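Local coordinates for protein farnesyl diphosphate synthase (Rhodobacter capsulatus, PDB 3M0G) that probably condenses farnesyl diphosphate with isopentenyl diphosphate to make geranylgeranyl diphosphate, a magnesium-dependent step towards carotenoids and diterpenes, at residues R173-K178 against A211-D216; E262-L267 against C280-I285. All coordinates share one frame; numbering follows the deposited sequence.

How the interactions relate
The two contacts follow each other along the chain: interaction 1 joins the successive helices 168-194 and 199-219, and interaction 2 then joins the last two, 249-265 and 275-285. Their centres lie about 15 Å apart, with interaction 1 nearer the centre of the chain and interaction 2 further out. They touch where V284 and I285, at the end of 280-285, lie against A211, F212 and A215 of helix 199-219: A215 CB lies 3.5 Å from V284 O, and the CA of F212 meets the CG2 of V284 at the same distance. The C-terminal helix thus packs on the helix that carries D216, linking the outer hairpin to a more central part of this all-helical prenyltransferase fold.

Interaction 1 of 2, residues R173-K178 against A211-D216; sequences RLQAGK and AFQIAD
Q175 and Q213 carry the contact between helices 168-194 and 199-219, with their amides stacked face to face and the planes only 23° apart. The chains approach at about a right angle, and the CG atoms of Q175 and Q213 are 3.4 Å apart. The CD atoms of Q175 and Q213 are also 3.4 Å apart. Q213 sends CG anti to its own backbone N (chi1 -174°) and then bends at chi2 (62°), which turns its amide over that of Q175 instead of straight past it. The Q175 chain also bends beyond CG. Beside the stack, K178 reaches the same partner through a water: the ammonium NZ donates to it at 3.0 Å, and the water donates on to Q213 OE1 at 2.9 Å. That bond probably fixes the rotation of the Q213 amide. D156, a weak, long partner of K178 NZ, lies on neighbouring helix 149-159. On the other helix, D216 OD2 stands 3.4 Å above one face of the F212 ring, offset toward its rim. F212 and Q213 lead into the sequence DDILD, which begins at D216: the second aspartate-rich motif of prenyl diphosphate synthases, which in relatives helps bind magnesium and diphosphate.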
ATOM      1  N   ARG B 173     -19.711 -10.787   7.093  1.00  9.69           N
ATOM      2  CA  ARG B 173     -19.196  -9.581   6.429  1.00  9.89           C
ATOM      3  C   ARG B 173     -17.777  -9.232   6.903  1.00  8.29           C
ATOM      4  O   ARG B 173     -16.924  -8.841   6.113  1.00  8.18           O
ATOM      5  CB  ARG B 173     -20.138  -8.398   6.698  1.00 10.93           C
ATOM      6  CG  ARG B 173     -19.776  -7.108   5.950  1.00 21.66           C
ATOM      7  CD  ARG B 173     -20.754  -5.976   6.241  1.00 12.72           C
ATOM      8  NE  ARG B 173     -20.688  -5.489   7.626  1.00 22.03           N
ATOM      9  CZ  ARG B 173     -21.408  -4.481   8.119  1.00 14.39           C
ATOM     10  NH1 ARG B 173     -21.275  -4.126   9.393  1.00 22.80           N
ATOM     11  NH2 ARG B 173     -22.279  -3.817   7.359  1.00 22.65           N
ATOM     12  N   LEU B 174     -17.541  -9.370   8.198  1.00  8.23           N
ATOM     13  CA  LEU B 174     -16.232  -9.096   8.804  1.00  8.34           C
ATOM     14  C   LEU B 174     -15.181 -10.023   8.225  1.00  7.86           C
ATOM     15  O   LEU B 174     -14.090  -9.602   7.845  1.00  6.89           O
ATOM     16  CB  LEU B 174     -16.331  -9.336  10.303  1.00  9.34           C
ATOM     17  CG  LEU B 174     -15.203  -8.980  11.258  1.00  9.85           C
ATOM     18  CD1 LEU B 174     -15.824  -8.237  12.441  1.00 10.31           C
ATOM     19  CD2 LEU B 174     -14.487 -10.228  11.710  1.00 10.63           C
ATOM     20  N   GLN B 175     -15.536 -11.301   8.175  1.00  8.06           N
ATOM     21  CA  GLN B 175     -14.634 -12.355   7.728  1.00  7.21           C
ATOM     22  C   GLN B 175     -14.336 -12.362   6.241  1.00  6.54           C
ATOM     23  O   GLN B 175     -13.196 -12.649   5.834  1.00  6.40           O
ATOM     24  CB  GLN B 175     -15.105 -13.709   8.232  1.00  9.18           C
ATOM     25  CG  GLN B 175     -14.873 -13.866   9.745  1.00 35.91           C
ATOM     26  CD  GLN B 175     -13.447 -13.503  10.184  1.00  9.67           C
ATOM     27  OE1 GLN B 175     -12.509 -13.513   9.382  1.00 36.40           O
ATOM     28  NE2 GLN B 175     -13.282 -13.219  11.469  1.00 36.13           N
ATOM     29  N   ALA B 176     -15.347 -12.068   5.431  1.00  5.66           N
ATOM     30  CA  ALA B 176     -15.135 -11.851   4.012  1.00  4.96           C
ATOM     31  C   ALA B 176     -14.064 -10.769   3.709  1.00  5.38           C
ATOM     32  O   ALA B 176     -13.174 -10.959   2.884  1.00  6.13           O
ATOM     33  CB  ALA B 176     -16.429 -11.565   3.323  1.00  4.88           C
ATOM     34  N   GLY B 177     -14.129  -9.634   4.376  1.00  5.29           N
ATOM     35  CA  GLY B 177     -13.045  -8.661   4.207  1.00  6.35           C
ATOM     36  C   GLY B 177     -11.737  -9.038   4.887  1.00  5.66           C
ATOM     37  O   GLY B 177     -10.686  -9.004   4.251  1.00  7.19           O
ATOM     38  N   LYS B 178     -11.814  -9.458   6.151  1.00  4.73           N
ATOM     39  CA  LYS B 178     -10.638  -9.551   7.040  1.00  4.19           C
ATOM     40  C   LYS B 178      -9.719 -10.636   6.556  1.00  4.27           C
ATOM     41  O   LYS B 178      -8.480 -10.527   6.606  1.00  2.94           O
ATOM     42  CB  LYS B 178     -11.052  -9.886   8.468  1.00  4.98           C
ATOM     43  CG  LYS B 178      -9.869 -10.020   9.423  1.00 13.33           C
ATOM     44  CD  LYS B 178     -10.283 -10.155  10.874  1.00  8.36           C
ATOM     45  CE  LYS B 178      -9.152  -9.743  11.816  1.00 13.67           C
ATOM     46  NZ  LYS B 178      -8.047 -10.729  12.003  1.00 11.17           N
ATOM     47  N   ALA B 211     -14.580 -21.362   5.389  1.00 10.31           N
ATOM     48  CA  ALA B 211     -14.088 -22.572   6.072  1.00  9.81           C
ATOM     49  C   ALA B 211     -12.827 -22.288   6.893  1.00  9.51           C
ATOM     50  O   ALA B 211     -12.640 -22.846   7.962  1.00  8.74           O
ATOM     51  CB  ALA B 211     -13.803 -23.703   5.054  1.00  9.32           C
ATOM     52  N   PHE B 212     -11.937 -21.460   6.354  1.00 11.40           N
ATOM     53  CA  PHE B 212     -10.673 -21.098   7.019  1.00 12.57           C
ATOM     54  C   PHE B 212     -10.926 -20.458   8.380  1.00 13.06           C
ATOM     55  O   PHE B 212     -10.374 -20.882   9.392  1.00 14.23           O
ATOM     56  CB  PHE B 212      -9.874 -20.146   6.110  1.00 13.83           C
ATOM     57  CG  PHE B 212      -8.639 -19.559   6.740  1.00 17.60           C
ATOM     58  CD1 PHE B 212      -8.697 -18.357   7.438  1.00 14.49           C
ATOM     59  CD2 PHE B 212      -7.410 -20.174   6.594  1.00 15.16           C
ATOM     60  CE1 PHE B 212      -7.538 -17.808   8.008  1.00 18.49           C
ATOM     61  CE2 PHE B 212      -6.251 -19.623   7.155  1.00 18.04           C
ATOM     62  CZ  PHE B 212      -6.322 -18.452   7.868  1.00 14.16           C
ATOM     63  N   GLN B 213     -11.777 -19.451   8.402  1.00 13.28           N
ATOM     64  CA  GLN B 213     -12.047 -18.723   9.632  1.00 13.11           C
ATOM     65  C   GLN B 213     -12.805 -19.567  10.652  1.00 12.61           C
ATOM     66  O   GLN B 213     -12.453 -19.566  11.839  1.00 13.21           O
ATOM     67  CB  GLN B 213     -12.790 -17.439   9.349  1.00 14.50           C
ATOM     68  CG  GLN B 213     -12.955 -16.592  10.597  1.00 20.30           C
ATOM     69  CD  GLN B 213     -11.624 -16.155  11.185  1.00 14.93           C
ATOM     70  OE1 GLN B 213     -10.732 -15.676  10.466  1.00 21.30           O
ATOM     71  NE2 GLN B 213     -11.479 -16.312  12.495  1.00 20.73           N
ATOM     72  N   ILE B 214     -13.832 -20.282  10.188  1.00 11.28           N
ATOM     73  CA  ILE B 214     -14.543 -21.264  11.024  1.00 10.21           C
ATOM     74  C   ILE B 214     -13.575 -22.266  11.700  1.00 10.38           C
ATOM     75  O   ILE B 214     -13.638 -22.461  12.921  1.00  9.29           O
ATOM     76  CB  ILE B 214     -15.707 -21.962  10.252  1.00  8.77           C
ATOM     77  CG1 ILE B 214     -16.682 -20.904   9.726  1.00  9.89           C
ATOM     78  CG2 ILE B 214     -16.442 -22.954  11.150  1.00  9.24           C
ATOM     79  CD1 ILE B 214     -17.760 -21.407   8.754  1.00  7.53           C
ATOM     80  N   ALA B 215     -12.678 -22.880  10.918  1.00 11.75           N
ATOM     81  CA  ALA B 215     -11.650 -23.769  11.467  1.00 13.02           C
ATOM     82  C   ALA B 215     -10.794 -23.133  12.569  1.00 13.96           C
ATOM     83  O   ALA B 215     -10.643 -23.726  13.641  1.00 13.33           O
ATOM     84  CB  ALA B 215     -10.771 -24.351  10.351  1.00 13.50           C
ATOM     85  N   ASP B 216     -10.245 -21.945  12.290  1.00 16.80           N
ATOM     86  CA  ASP B 216      -9.557 -21.088  13.287  1.00 19.85           C
ATOM     87  C   ASP B 216     -10.305 -21.005  14.622  1.00 21.09           C
ATOM     88  O   ASP B 216      -9.702 -21.159  15.688  1.00 21.56           O
ATOM     89  CB  ASP B 216      -9.367 -19.657  12.755  1.00 20.91           C
ATOM     90  CG  ASP B 216      -7.939 -19.363  12.295  1.00 38.57           C
ATOM     91  OD1 ASP B 216      -7.049 -19.145  13.150  1.00 22.32           O
ATOM     92  OD2 ASP B 216      -7.717 -19.296  11.070  1.00 21.26           O
TER
HETATM   93  O   HOH W   1      -9.796 -13.095  11.279  1.00 18.65           O

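Interaction 2 of 2, residues E262-L267 against C280-I285; sequences EAEAAL and CARYVI
E264 and R282 form a salt bridge beside the alanine pair A263 and A281, across an antiparallel helical hairpin made by the last two helices of the terpenoid-synthase-type fold, 249-265 and 275-285. The carboxylate meets the arginine at the edge of the guanidinium, near its plane, with OE2 of E264 2.8 Å from NH1 of R282. The hydrogen bond within this bridge is weak, bent to an N-H...O angle of 124°; the carboxylate and guanidinium planes are turned 52° apart. The E264 chain runs extended beyond CG, while R282 bends at chi3 (-65°) and so brings NH1 round to OE2. Replacing R282 with a leucine would probably leave the E264 carboxylate without its positive mate across the hairpin and free to turn. Between the helices the small side chains allow close approach: A263 and A281 have their CA atoms 7.1 Å apart, and the CB of A263 rests 4.4 Å from the CB of A281. Further out, V260 of helix 249-265 packs against both A281 and R282, and A207 of helix 199-219 covers A263. A second tie between the two helices is made by the backbone O of E264, which accepts a hydrogen bond from NH2 of R278.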
ATOM      1  N   GLU B 262     -18.270 -27.245  -1.021  1.00 12.32           N
ATOM      2  CA  GLU B 262     -18.691 -26.219  -1.975  1.00 11.93           C
ATOM      3  C   GLU B 262     -17.478 -25.710  -2.757  1.00 11.25           C
ATOM      4  O   GLU B 262     -17.582 -25.446  -3.953  1.00 10.45           O
ATOM      5  CB  GLU B 262     -19.374 -25.033  -1.284  1.00 12.50           C
ATOM      6  CG  GLU B 262     -20.535 -25.376  -0.355  1.00 34.97           C
ATOM      7  CD  GLU B 262     -21.894 -25.387  -1.035  1.00 13.72           C
ATOM      8  OE1 GLU B 262     -22.107 -26.202  -1.960  1.00 35.36           O
ATOM      9  OE2 GLU B 262     -22.770 -24.587  -0.626  1.00 35.25           O
ATOM     10  N   ALA B 263     -16.344 -25.574  -2.055  1.00  9.93           N
ATOM     11  CA  ALA B 263     -15.100 -25.110  -2.649  1.00  8.96           C
ATOM     12  C   ALA B 263     -14.562 -26.118  -3.657  1.00  9.17           C
ATOM     13  O   ALA B 263     -14.079 -25.729  -4.711  1.00 10.17           O
ATOM     14  CB  ALA B 263     -14.071 -24.840  -1.582  1.00  7.42           C
ATOM     15  N   GLU B 264     -14.647 -27.401  -3.320  1.00  9.37           N
ATOM     16  CA  GLU B 264     -14.221 -28.492  -4.212  1.00  8.68           C
ATOM     17  C   GLU B 264     -15.078 -28.566  -5.461  1.00  9.14           C
ATOM     18  O   GLU B 264     -14.573 -28.881  -6.540  1.00  8.62           O
ATOM     19  CB  GLU B 264     -14.318 -29.845  -3.506  1.00  8.92           C
ATOM     20  CG  GLU B 264     -13.216 -30.148  -2.517  1.00 14.95           C
ATOM     21  CD  GLU B 264     -13.401 -31.499  -1.883  1.00  8.65           C
ATOM     22  OE1 GLU B 264     -14.219 -31.620  -0.945  1.00 15.36           O
ATOM     23  OE2 GLU B 264     -12.749 -32.454  -2.336  1.00 15.43           O
ATOM     24  N   ALA B 265     -16.380 -28.321  -5.298  1.00 10.24           N
ATOM     25  CA  ALA B 265     -17.334 -28.374  -6.415  1.00 11.20           C
ATOM     26  C   ALA B 265     -17.102 -27.199  -7.371  1.00 10.92           C
ATOM     27  O   ALA B 265     -17.253 -27.339  -8.582  1.00 10.78           O
ATOM     28  CB  ALA B 265     -18.782 -28.377  -5.888  1.00 11.33           C
ATOM     29  N   ALA B 266     -16.722 -26.044  -6.821  1.00 11.06           N
ATOM     30  CA  ALA B 266     -16.390 -24.872  -7.650  1.00 11.03           C
ATOM     31  C   ALA B 266     -15.303 -25.145  -8.699  1.00 10.97           C
ATOM     32  O   ALA B 266     -15.223 -24.442  -9.718  1.00 10.33           O
ATOM     33  CB  ALA B 266     -16.009 -23.688  -6.778  1.00 10.99           C
ATOM     34  N   LEU B 267     -14.490 -26.179  -8.470  1.00 11.49           N
ATOM     35  CA  LEU B 267     -13.336 -26.460  -9.333  1.00 11.57           C
ATOM     36  C   LEU B 267     -13.561 -27.606 -10.332  1.00 12.08           C
ATOM     37  O   LEU B 267     -12.655 -27.981 -11.095  1.00 11.85           O
ATOM     38  CB  LEU B 267     -12.075 -26.683  -8.491  1.00 11.16           C
ATOM     39  CG  LEU B 267     -11.587 -25.509  -7.620  1.00  6.04           C
ATOM     40  CD1 LEU B 267     -10.321 -25.941  -6.894  1.00 11.37           C
ATOM     41  CD2 LEU B 267     -11.316 -24.245  -8.406  1.00 11.44           C
ATOM     42  N   CYS B 280      -6.034 -28.921  -0.530  1.00 11.45           N
ATOM     43  CA  CYS B 280      -5.733 -27.763   0.296  1.00 12.53           C
ATOM     44  C   CYS B 280      -6.960 -27.301   1.088  1.00 12.92           C
ATOM     45  O   CYS B 280      -6.840 -26.946   2.258  1.00 13.51           O
ATOM     46  CB  CYS B 280      -5.191 -26.610  -0.545  1.00 13.36           C
ATOM     47  SG  CYS B 280      -4.740 -25.169   0.442  1.00 16.36           S
ATOM     48  N   ALA B 281      -8.129 -27.302   0.448  1.00 12.65           N
ATOM     49  CA  ALA B 281      -9.370 -26.884   1.107  1.00 12.11           C
ATOM     50  C   ALA B 281      -9.690 -27.812   2.275  1.00 12.43           C
ATOM     51  O   ALA B 281     -10.146 -27.377   3.333  1.00 11.92           O
ATOM     52  CB  ALA B 281     -10.524 -26.855   0.118  1.00 11.66           C
ATOM     53  N   ARG B 282      -9.450 -29.097   2.069  1.00 13.29           N
ATOM     54  CA  ARG B 282      -9.684 -30.118   3.082  1.00 14.18           C
ATOM     55  C   ARG B 282      -8.682 -29.961   4.227  1.00 15.57           C
ATOM     56  O   ARG B 282      -9.039 -30.089   5.397  1.00 15.77           O
ATOM     57  CB  ARG B 282      -9.557 -31.516   2.455  1.00 14.20           C
ATOM     58  CG  ARG B 282     -10.648 -31.839   1.473  1.00  5.37           C
ATOM     59  CD  ARG B 282     -10.783 -33.322   1.266  1.00 14.19           C
ATOM     60  NE  ARG B 282      -9.608 -33.913   0.635  1.00  5.14           N
ATOM     61  CZ  ARG B 282      -9.351 -33.899  -0.670  1.00 15.37           C
ATOM     62  NH1 ARG B 282     -10.179 -33.285  -1.513  1.00  5.18           N
ATOM     63  NH2 ARG B 282      -8.252 -34.499  -1.135  1.00  4.89           N
ATOM     64  N   TYR B 283      -7.432 -29.675   3.872  1.00 17.04           N
ATOM     65  CA  TYR B 283      -6.378 -29.393   4.847  1.00 18.66           C
ATOM     66  C   TYR B 283      -6.729 -28.203   5.758  1.00 19.45           C
ATOM     67  O   TYR B 283      -6.461 -28.250   6.961  1.00 18.81           O
ATOM     68  CB  TYR B 283      -5.050 -29.179   4.116  1.00 19.74           C
ATOM     69  CG  TYR B 283      -4.011 -28.303   4.799  1.00 27.78           C
ATOM     70  CD1 TYR B 283      -3.821 -26.981   4.398  1.00 20.84           C
ATOM     71  CD2 TYR B 283      -3.193 -28.807   5.807  1.00 20.65           C
ATOM     72  CE1 TYR B 283      -2.859 -26.173   5.002  1.00 28.25           C
ATOM     73  CE2 TYR B 283      -2.225 -28.011   6.423  1.00 28.30           C
ATOM     74  CZ  TYR B 283      -2.063 -26.697   6.013  1.00 21.17           C
ATOM     75  OH  TYR B 283      -1.106 -25.896   6.614  1.00 28.89           O
ATOM     76  N   VAL B 284      -7.338 -27.155   5.196  1.00 20.71           N
ATOM     77  CA  VAL B 284      -7.686 -25.976   6.004  1.00 21.59           C
ATOM     78  C   VAL B 284      -8.515 -26.358   7.237  1.00 22.37           C
ATOM     79  O   VAL B 284      -8.358 -25.753   8.294  1.00 22.02           O
ATOM     80  CB  VAL B 284      -8.385 -24.833   5.193  1.00 21.88           C
ATOM     81  CG1 VAL B 284      -9.836 -25.166   4.874  1.00 34.54           C
ATOM     82  CG2 VAL B 284      -8.337 -23.541   5.972  1.00 34.57           C
ATOM     83  N   ILE B 285      -9.363 -27.376   7.088  1.00 23.65           N
ATOM     84  CA  ILE B 285     -10.262 -27.816   8.156  1.00 25.22           C
ATOM     85  C   ILE B 285      -9.867 -29.139   8.834  1.00 26.36           C
ATOM     86  O   ILE B 285     -10.538 -29.568   9.775  1.00 26.20           O
ATOM     87  CB  ILE B 285     -11.752 -27.902   7.674  1.00 25.22           C
ATOM     88  CG1 ILE B 285     -11.937 -29.020   6.639  1.00 18.06           C
ATOM     89  CG2 ILE B 285     -12.244 -26.545   7.163  1.00 18.21           C
ATOM     90  CD1 ILE B 285     -13.381 -29.439   6.439  1.00 24.87           C
TER